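ML032222a iGluR (Mnemiopsis leidyi, PDB 4YKI) binds glycine in the clamshell ligand-binding domain of a ctenophore ionotropic glutamate receptor, and as part of a glycine-activated ion channel subunit probably helps open the channel. Local coordinates at residues Asn4-Arg8 with Asp48-Thr52; Pro58-Gly64 with Asn74-Asp79; Ser93-Arg98 with Arg144-Leu149. The contacts are given in a common frame with arbitrary orientation. Where two conformers were deposited one is given. Numbering follows the deposited sequence.

Contact 1. Residues Asn4-Arg8 with Asp48-Thr52; sequences NLIGR and DLGFT
Asn4-Arg8 is an irregular run leading into strand 9-13, packed by a type II turn (Leu5 to Arg8) against the end of helix 37-49. Asn4 (chi1 p) folds its amide back so that OD1 accepts from Ile6 N at 2.9 Å, an Asx turn. Leu5 (chi1 m, chi2 t) is the inward-facing residue: its CD1 lies 3.9 Å from Leu49 CD1 and 4.0 Å from Phe51 CD2, and a water links Leu5 N (3.0 Å) to Leu49 O (2.9 Å). Ile6, its CA 4.4 Å from that of Gly50, points its CB outward. Gly7 has phi/psi 83/-8, as the third position of a type II turn requires, and its N donates to Gly50 O at 2.9 Å; the turn itself closes with Arg8 N on Leu5 O at 3.1 Å. Gly50 is the first residue to leave the helix, with phi 84°; a CB there would press on Ile6 CG1. Arg8 O then accepts from Thr52 N at 2.9 Å, where strand 52-56 starts beside strand 9-13 in the parallel sheet. A second water joins Gly7 O (2.9 Å) and Thr52 OG1 (2.8 Å), the latter also hydrogen-bonded to His9. Turn and helix end are thus joined by two direct backbone hydrogen bonds and two bridging waters, with Leu5, Leu49 and Phe51 packed together as an apolar patch.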
loop_
_atom_site.group_PDB
_atom_site.type_symbol
_atom_site.label_atom_id
_atom_site.label_comp_id
_atom_site.label_asym_id
_atom_site.label_seq_id
_atom_site.Cartn_x
_atom_site.Cartn_y
_atom_site.Cartn_z
ATOM N N ASN B 4 -16.577 -10.597 -17.379
ATOM C CA ASN B 4 -15.734 -11.160 -16.328
ATOM C C ASN B 4 -14.619 -11.949 -16.990
ATOM O O ASN B 4 -14.453 -11.883 -18.205
ATOM C CB ASN B 4 -16.542 -12.023 -15.341
ATOM C CG ASN B 4 -17.248 -13.191 -16.006
ATOM O OD1 ASN B 4 -16.651 -13.963 -16.750
ATOM N ND2 ASN B 4 -18.539 -13.330 -15.716
ATOM N N LEU B 5 -13.864 -12.694 -16.193
ATOM C CA LEU B 5 -12.677 -13.388 -16.681
ATOM C C LEU B 5 -12.904 -14.860 -17.014
ATOM O O LEU B 5 -11.982 -15.541 -17.486
ATOM C CB LEU B 5 -11.563 -13.246 -15.646
ATOM C CG LEU B 5 -10.799 -11.924 -15.716
ATOM C CD1 LEU B 5 -10.022 -11.653 -14.455
ATOM C CD2 LEU B 5 -9.858 -11.903 -16.908
ATOM N N ILE B 6 -14.105 -15.372 -16.798
ATOM C CA ILE B 6 -14.328 -16.798 -17.023
ATOM C C ILE B 6 -14.162 -17.158 -18.503
ATOM O O ILE B 6 -14.829 -16.601 -19.387
ATOM C CB ILE B 6 -15.711 -17.232 -16.510
ATOM C CG1 ILE B 6 -15.845 -16.926 -15.012
ATOM C CG2 ILE B 6 -15.897 -18.723 -16.741
ATOM C CD1 ILE B 6 -17.248 -17.107 -14.464
ATOM N N GLY B 7 -13.253 -18.086 -18.777
ATOM C CA GLY B 7 -12.977 -18.518 -20.140
ATOM C C GLY B 7 -12.006 -17.620 -20.921
ATOM O O GLY B 7 -11.588 -17.984 -22.009
ATOM N N ARG B 8 -11.637 -16.465 -20.385
ATOM C CA ARG B 8 -10.682 -15.592 -21.054
ATOM C C ARG B 8 -9.295 -16.207 -21.043
ATOM O O ARG B 8 -8.977 -17.017 -20.180
ATOM C CB ARG B 8 -10.651 -14.217 -20.374
ATOM C CG ARG B 8 -11.994 -13.483 -20.374
ATOM C CD ARG B 8 -12.412 -12.943 -21.723
ATOM N NE ARG B 8 -13.724 -12.310 -21.601
ATOM C CZ ARG B 8 -14.279 -11.529 -22.509
ATOM N NH1 ARG B 8 -13.650 -11.237 -23.631
ATOM N NH2 ARG B 8 -15.473 -11.020 -22.278
ATOM N N ASP B 48 -9.400 -19.108 -9.263
ATOM C CA ASP B 48 -10.566 -18.486 -8.673
ATOM C C ASP B 48 -11.404 -17.716 -9.700
ATOM O O ASP B 48 -12.619 -17.624 -9.555
ATOM C CB ASP B 48 -10.136 -17.570 -7.523
ATOM C CG ASP B 48 -9.548 -18.342 -6.332
ATOM O OD1 ASP B 48 -9.673 -19.587 -6.269
ATOM O OD2 ASP B 48 -8.950 -17.700 -5.446
ATOM N N LEU B 49 -10.767 -17.158 -10.732
ATOM C CA LEU B 49 -11.468 -16.300 -11.693
ATOM C C LEU B 49 -11.757 -16.972 -13.031
ATOM O O LEU B 49 -12.507 -16.435 -13.847
ATOM C CB LEU B 49 -10.680 -15.014 -11.914
ATOM C CG LEU B 49 -10.671 -14.077 -10.704
ATOM C CD1 LEU B 49 -9.644 -12.973 -10.822
ATOM C CD2 LEU B 49 -12.061 -13.449 -10.512
ATOM N N GLY B 50 -11.156 -18.136 -13.262
ATOM C CA GLY B 50 -11.521 -18.979 -14.386
ATOM C C GLY B 50 -10.874 -18.651 -15.712
ATOM O O GLY B 50 -11.415 -19.032 -16.750
ATOM N N PHE B 51 -9.729 -17.973 -15.700
ATOM C CA PHE B 51 -9.014 -17.678 -16.938
ATOM C C PHE B 51 -7.841 -18.623 -17.139
ATOM O O PHE B 51 -7.345 -19.208 -16.186
ATOM C CB PHE B 51 -8.534 -16.209 -17.004
ATOM C CG PHE B 51 -7.565 -15.788 -15.898
ATOM C CD1 PHE B 51 -6.191 -15.998 -16.024
ATOM C CD2 PHE B 51 -8.017 -15.140 -14.749
ATOM C CE1 PHE B 51 -5.321 -15.588 -15.036
ATOM C CE2 PHE B 51 -7.126 -14.735 -13.753
ATOM C CZ PHE B 51 -5.789 -14.955 -13.902
ATOM N N THR B 52 -7.426 -18.775 -18.391
ATOM C CA THR B 52 -6.129 -19.361 -18.706
ATOM C C THR B 52 -5.162 -18.224 -19.000
ATOM O O THR B 52 -5.572 -17.080 -19.162
ATOM C CB THR B 52 -6.199 -20.311 -19.903
ATOM O OG1 THR B 52 -6.655 -19.594 -21.053
ATOM C CG2 THR B 52 -7.135 -21.458 -19.632
HETATM O O HOH W 1 -14.056 -14.017 -13.499
HETATM O O HOH W 2 -9.266 -19.730 -21.924
#

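Contact 2. Residues Pro58-Gly64 with Asn74-Asp79; sequences PDDRKFG and NGMIRD. With GLY (glycine), chain E.
Pro58-Gly64 wraps over the first turn of helix 75-81, the closest CA pair being Gly64 and Gly75 at 4.1 Å. Pro58 opens a type I turn to Arg61; its rigid ring sets CD 3.7 Å from Met76 CG. Asp60 (chi1 p) uses both carboxylate oxygens: OD1 accepts from Lys62 N at 3.0 Å, an Asx turn, and OD2 from Gly75 N at 2.9 Å. Lys62 O accepts from Met76 N at 3.1 Å, and its NZ reaches Lys169 O. Phe63 O receives weak bonds from Met76 N (2.9 Å) and Ile77 N (3.3 Å), so the loop's carbonyls take up first-turn amides lacking a partner one turn earlier in the helix. In this clamshell ligand-binding domain the loop carries Phe63 into the glycine pocket. The ring (chi1 -89°, chi2 70°) has Met76 CE 3.6 Å from its centroid over one face, a CH-pi contact made as chi3 of the m, t, m methionine bends CE over it, and the ligand over the opposite face, with Phe63 CD2 3.2 Å from the ligand's C. Gly64 (134/136) and Gly75 (66/-156) must lack side chains: a CB on either would clash across the contact. A water bridges Asp79 OD1 (2.9 Å) to Asp59 N (3.2 Å).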
loop_
_atom_site.group_PDB
_atom_site.type_symbol
_atom_site.label_atom_id
_atom_site.label_comp_id
_atom_site.label_asym_id
_atom_site.label_seq_id
_atom_site.Cartn_x
_atom_site.Cartn_y
_atom_site.Cartn_z
ATOM N N PRO B 58 9.030 -8.779 -22.642
ATOM C CA PRO B 58 9.411 -7.816 -23.677
ATOM C C PRO B 58 10.762 -8.177 -24.265
ATOM O O PRO B 58 11.663 -8.589 -23.533
ATOM C CB PRO B 58 9.497 -6.493 -22.920
ATOM C CG PRO B 58 9.892 -6.903 -21.549
ATOM C CD PRO B 58 9.167 -8.214 -21.294
ATOM N N ASP B 59 10.903 -8.027 -25.572
ATOM C CA ASP B 59 12.166 -8.316 -26.216
ATOM C C ASP B 59 13.326 -7.494 -25.630
ATOM O O ASP B 59 14.464 -7.962 -25.561
ATOM C CB ASP B 59 12.036 -8.046 -27.723
ATOM C CG ASP B 59 10.996 -8.931 -28.392
ATOM O OD1 ASP B 59 10.861 -10.095 -27.972
ATOM O OD2 ASP B 59 10.340 -8.479 -29.367
ATOM N N ASP B 60 13.045 -6.272 -25.194
ATOM C CA ASP B 60 14.092 -5.410 -24.663
ATOM C C ASP B 60 14.472 -5.760 -23.215
ATOM O O ASP B 60 15.434 -5.216 -22.709
ATOM C CB ASP B 60 13.739 -3.914 -24.829
ATOM C CG ASP B 60 12.501 -3.458 -24.047
ATOM O OD1 ASP B 60 12.053 -4.156 -23.104
ATOM O OD2 ASP B 60 12.016 -2.348 -24.388
ATOM N N ARG B 61 13.717 -6.666 -22.578
ATOM C CA ARG B 61 13.916 -7.125 -21.198
ATOM C C ARG B 61 13.952 -5.981 -20.160
ATOM O O ARG B 61 14.552 -6.095 -19.103
ATOM C CB ARG B 61 15.095 -8.102 -21.108
ATOM C CG ARG B 61 14.919 -9.439 -21.920
ATOM C CD ARG B 61 13.752 -10.331 -21.379
ATOM N NE ARG B 61 13.793 -11.715 -21.875
ATOM C CZ ARG B 61 13.295 -12.124 -23.039
ATOM N NH1 ARG B 61 12.697 -11.267 -23.850
ATOM N NH2 ARG B 61 13.371 -13.404 -23.387
ATOM N N LYS B 62 13.259 -4.897 -20.476
ATOM C CA LYS B 62 13.120 -3.774 -19.559
ATOM C C LYS B 62 11.779 -3.802 -18.816
ATOM O O LYS B 62 10.788 -4.347 -19.303
ATOM C CB LYS B 62 13.225 -2.438 -20.309
ATOM C CG LYS B 62 14.429 -2.281 -21.221
ATOM C CD LYS B 62 15.739 -2.537 -20.506
ATOM C CE LYS B 62 16.899 -2.346 -21.462
ATOM N NZ LYS B 62 18.184 -2.862 -20.931
ATOM N N PHE B 63 11.737 -3.164 -17.656
ATOM C CA PHE B 63 10.484 -2.956 -16.951
ATOM C C PHE B 63 9.645 -1.891 -17.670
ATOM O O PHE B 63 8.490 -2.131 -18.015
ATOM C CB PHE B 63 10.725 -2.606 -15.471
ATOM C CG PHE B 63 10.803 -3.807 -14.569
ATOM C CD1 PHE B 63 11.885 -4.666 -14.625
ATOM C CD2 PHE B 63 9.784 -4.089 -13.681
ATOM C CE1 PHE B 63 11.946 -5.784 -13.803
ATOM C CE2 PHE B 63 9.839 -5.203 -12.868
ATOM C CZ PHE B 63 10.920 -6.055 -12.932
ATOM N N GLY B 64 10.250 -0.728 -17.916
ATOM C CA GLY B 64 9.661 0.296 -18.767
ATOM C C GLY B 64 9.720 1.704 -18.204
ATOM O O GLY B 64 9.423 1.939 -17.016
ATOM N N ASN B 74 8.888 1.903 -23.319
ATOM C CA ASN B 74 9.551 0.640 -23.634
ATOM C C ASN B 74 9.182 -0.409 -22.588
ATOM O O ASN B 74 8.290 -0.189 -21.757
ATOM C CB ASN B 74 11.072 0.838 -23.798
ATOM C CG ASN B 74 11.756 1.317 -22.554
ATOM O OD1 ASN B 74 11.195 1.307 -21.457
ATOM N ND2 ASN B 74 12.999 1.732 -22.714
ATOM N N GLY B 75 9.816 -1.570 -22.663
ATOM C CA GLY B 75 9.642 -2.596 -21.643
ATOM C C GLY B 75 8.254 -3.195 -21.581
ATOM O O GLY B 75 7.475 -3.190 -22.532
ATOM N N MET B 76 7.927 -3.718 -20.407
ATOM C CA MET B 76 6.608 -4.313 -20.186
ATOM C C MET B 76 5.508 -3.273 -20.333
ATOM O O MET B 76 4.419 -3.608 -20.766
ATOM C CB MET B 76 6.548 -4.997 -18.812
ATOM C CG MET B 76 7.367 -6.293 -18.750
ATOM S SD MET B 76 7.336 -7.110 -17.128
ATOM C CE MET B 76 8.478 -6.040 -16.283
ATOM N N ILE B 77 5.783 -2.027 -19.945
ATOM C CA ILE B 77 4.789 -0.970 -20.091
ATOM C C ILE B 77 4.388 -0.837 -21.565
ATOM O O ILE B 77 3.205 -0.794 -21.902
ATOM C CB ILE B 77 5.304 0.388 -19.567
ATOM C CG1 ILE B 77 5.724 0.328 -18.087
ATOM C CG2 ILE B 77 4.232 1.457 -19.773
ATOM C CD1 ILE B 77 4.628 0.051 -17.099
ATOM N N ARG B 78 5.382 -0.774 -22.453
ATOM C CA ARG B 78 5.109 -0.631 -23.879
ATOM C C ARG B 78 4.314 -1.810 -24.428
ATOM O O ARG B 78 3.393 -1.628 -25.220
ATOM C CB ARG B 78 6.415 -0.438 -24.666
ATOM C CG ARG B 78 6.256 -0.314 -26.171
ATOM C CD ARG B 78 5.407 0.870 -26.612
ATOM N NE ARG B 78 5.408 0.992 -28.074
ATOM C CZ ARG B 78 6.354 1.602 -28.786
ATOM N NH1 ARG B 78 7.387 2.203 -28.210
ATOM N NH2 ARG B 78 6.250 1.612 -30.101
ATOM N N ASP B 79 4.661 -3.024 -23.999
ATOM C CA ASP B 79 3.928 -4.191 -24.477
ATOM C C ASP B 79 2.460 -4.116 -24.069
ATOM O O ASP B 79 1.578 -4.518 -24.818
ATOM C CB ASP B 79 4.542 -5.482 -23.930
ATOM C CG ASP B 79 5.747 -5.981 -24.713
ATOM O OD1 ASP B 79 6.189 -5.338 -25.684
ATOM O OD2 ASP B 79 6.261 -7.046 -24.285
HETATM N N GLY E . 10.436 -3.245 -9.802
HETATM C CA GLY E . 11.096 -2.513 -10.908
HETATM C C GLY E . 10.161 -1.635 -11.704
HETATM O O GLY E . 10.665 -0.908 -12.587
HETATM O OXT GLY E . 8.932 -1.678 -11.477
HETATM O O HOH W 3 8.262 -6.880 -26.938
#

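Contact 3. Residues Ser93-Arg98 with Arg144-Leu149; sequences STNSAR and RHPETL. With GLY (glycine), chain E.
The carboxylate end of the glycine pocket is built from the end of strand 91-93, the start of helix 96-99 and the N terminus of helix 145-152. Arg98 (chi1 m, then t, t) extends its guanidinium so that NH1 donates to ligand OXT and NH2 to ligand O, both at 2.9 Å. Two backbone amides add to the grip on the carboxylate: Ser93 N to ligand OXT and His145 N to ligand O, each 2.9 Å. Arg98 NH1 also holds Ser93 O at 3.0 Å, which steadies the arginine, while His145 CA lies over one face of its guanidinium. Asn95 (chi1 p) is the N-cap of its helix, OD1 accepting from Arg98 N at 2.9 Å; its ND2 donates to His145 ND1 at 3.0 Å, a nearly straight bond at the edge of an imidazole turned by chi1 t. An amide suits this place because it can accept and donate at once. Ser93 OG hydrogen-bonds Glu188. Farther along, Ala97 CB meets Thr148 CG2 at 4.1 Å, and a water joins Asn95 ND2 (3.2 Å) with Thr148 OG1 (2.8 Å). Arginine paired with main-chain amides on the ligand's alpha-carboxylate is the signature of the ionotropic glutamate receptor binding cleft.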
loop_
_atom_site.group_PDB
_atom_site.type_symbol
_atom_site.label_atom_id
_atom_site.label_comp_id
_atom_site.label_asym_id
_atom_site.label_seq_id
_atom_site.Cartn_x
_atom_site.Cartn_y
_atom_site.Cartn_z
ATOM N N SER B 93 6.551 -1.384 -9.791
ATOM C CA SER B 93 6.541 -0.234 -8.892
ATOM C C SER B 93 5.602 0.846 -9.388
ATOM O O SER B 93 5.501 1.117 -10.588
ATOM C CB SER B 93 7.936 0.334 -8.783
ATOM O OG SER B 93 8.804 -0.697 -8.355
ATOM N N THR B 94 4.927 1.489 -8.438
ATOM C CA THR B 94 4.029 2.600 -8.731
ATOM C C THR B 94 4.797 3.903 -8.861
ATOM O O THR B 94 5.521 4.299 -7.932
ATOM C CB THR B 94 2.929 2.730 -7.667
ATOM O OG1 THR B 94 3.518 2.865 -6.368
ATOM C CG2 THR B 94 2.028 1.515 -7.703
ATOM N N ASN B 95 4.660 4.554 -10.024
ATOM C CA ASN B 95 5.178 5.910 -10.223
ATOM C C ASN B 95 4.249 6.723 -11.108
ATOM O O ASN B 95 3.444 6.186 -11.857
ATOM C CB ASN B 95 6.661 5.953 -10.673
ATOM C CG ASN B 95 6.911 5.402 -12.061
ATOM O OD1 ASN B 95 6.320 5.850 -13.033
ATOM N ND2 ASN B 95 7.873 4.488 -12.165
ATOM N N SER B 96 4.349 8.033 -10.972
ATOM C CA SER B 96 3.450 8.943 -11.655
ATOM C C SER B 96 3.612 8.887 -13.180
ATOM O O SER B 96 2.643 9.024 -13.917
ATOM C CB SER B 96 3.634 10.366 -11.133
ATOM O OG SER B 96 3.167 10.482 -9.793
ATOM N N ALA B 97 4.836 8.702 -13.663
ATOM C CA ALA B 97 5.058 8.618 -15.101
ATOM C C ALA B 97 4.229 7.450 -15.675
ATOM O O ALA B 97 3.496 7.614 -16.637
ATOM C CB ALA B 97 6.552 8.453 -15.429
ATOM N N ARG B 98 4.335 6.272 -15.058
ATOM C CA ARG B 98 3.584 5.104 -15.494
ATOM C C ARG B 98 2.069 5.348 -15.377
ATOM O O ARG B 98 1.320 4.979 -16.261
ATOM C CB ARG B 98 4.011 3.862 -14.689
ATOM C CG ARG B 98 5.351 3.314 -15.129
ATOM C CD ARG B 98 5.885 2.282 -14.161
ATOM N NE ARG B 98 7.141 1.734 -14.638
ATOM C CZ ARG B 98 7.878 0.881 -13.954
ATOM N NH1 ARG B 98 7.510 0.456 -12.757
ATOM N NH2 ARG B 98 8.991 0.410 -14.494
ATOM N N ARG B 144 13.892 1.528 -15.636
ATOM C CA ARG B 144 13.350 0.839 -14.472
ATOM C C ARG B 144 12.952 1.941 -13.480
ATOM O O ARG B 144 13.426 3.080 -13.580
ATOM C CB ARG B 144 14.429 -0.099 -13.911
ATOM C CG ARG B 144 14.049 -1.007 -12.758
ATOM C CD ARG B 144 15.287 -1.701 -12.215
ATOM N NE ARG B 144 15.089 -2.375 -10.927
ATOM C CZ ARG B 144 14.546 -3.575 -10.751
ATOM N NH1 ARG B 144 14.089 -4.274 -11.775
ATOM N NH2 ARG B 144 14.443 -4.071 -9.521
ATOM N N HIS B 145 12.124 1.593 -12.505
ATOM C CA HIS B 145 11.520 2.562 -11.592
ATOM C C HIS B 145 12.501 3.460 -10.827
ATOM O O HIS B 145 12.269 4.649 -10.767
ATOM C CB HIS B 145 10.569 1.799 -10.684
ATOM C CG HIS B 145 10.090 2.554 -9.504
ATOM N ND1 HIS B 145 9.070 3.477 -9.571
ATOM C CD2 HIS B 145 10.473 2.477 -8.210
ATOM C CE1 HIS B 145 8.841 3.927 -8.350
ATOM N NE2 HIS B 145 9.676 3.337 -7.506
ATOM N N PRO B 146 13.567 2.919 -10.212
ATOM C CA PRO B 146 14.444 3.835 -9.474
ATOM C C PRO B 146 14.984 4.970 -10.351
ATOM O O PRO B 146 14.973 6.123 -9.933
ATOM C CB PRO B 146 15.547 2.907 -8.935
ATOM C CG PRO B 146 14.857 1.564 -8.799
ATOM C CD PRO B 146 13.960 1.509 -10.013
ATOM N N GLU B 147 15.442 4.654 -11.557
ATOM C CA GLU B 147 15.889 5.676 -12.504
ATOM C C GLU B 147 14.803 6.732 -12.721
ATOM O O GLU B 147 15.078 7.924 -12.698
ATOM C CB GLU B 147 16.259 5.022 -13.828
ATOM C CG GLU B 147 16.793 6.009 -14.857
ATOM C CD GLU B 147 16.927 5.418 -16.239
ATOM O OE1 GLU B 147 15.897 4.955 -16.775
ATOM O OE2 GLU B 147 18.048 5.429 -16.791
ATOM N N THR B 148 13.575 6.284 -12.940
ATOM C CA THR B 148 12.481 7.219 -13.166
ATOM C C THR B 148 12.266 8.129 -11.958
ATOM O O THR B 148 12.116 9.351 -12.106
ATOM C CB THR B 148 11.198 6.458 -13.509
ATOM O OG1 THR B 148 11.323 5.909 -14.825
ATOM C CG2 THR B 148 10.002 7.382 -13.508
ATOM N N LEU B 149 12.259 7.555 -10.761
ATOM C CA LEU B 149 12.080 8.384 -9.572
ATOM C C LEU B 149 13.191 9.385 -9.396
ATOM O O LEU B 149 12.933 10.533 -9.041
ATOM C CB LEU B 149 11.948 7.553 -8.305
ATOM C CG LEU B 149 10.659 6.773 -8.100
ATOM C CD1 LEU B 149 10.597 6.300 -6.628
ATOM C CD2 LEU B 149 9.435 7.597 -8.487
HETATM N N GLY E . 10.436 -3.245 -9.802
HETATM C CA GLY E . 11.096 -2.513 -10.908
HETATM C C GLY E . 10.161 -1.635 -11.704
HETATM O O GLY E . 10.665 -0.908 -12.587
HETATM O OXT GLY E . 8.932 -1.678 -11.477
HETATM O O HOH W 4 9.606 3.740 -14.745
#

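From the N terminus, contact 1 comes first, closing the loop that runs through strand 9-13 and helix 37-49 and bringing strand 52-56 alongside strand 9-13. The chain then follows strand 52-56 to contact 2, a short closure that folds the next loop onto helix 75-81. Contact 3 closes last, across 45 residues rich in strand, joining helix 96-99 to helix 145-152. All three are in series, with none nested or crossing. Contact 1 stands apart, its centre about 25 Å from that of contact 2 and about 30 Å from that of contact 3. Contacts 2 and 3 touch: Gly64 O lies 3.0 Å from Arg98 NH2, Phe63 packs on Arg144, and both border the bound glycine.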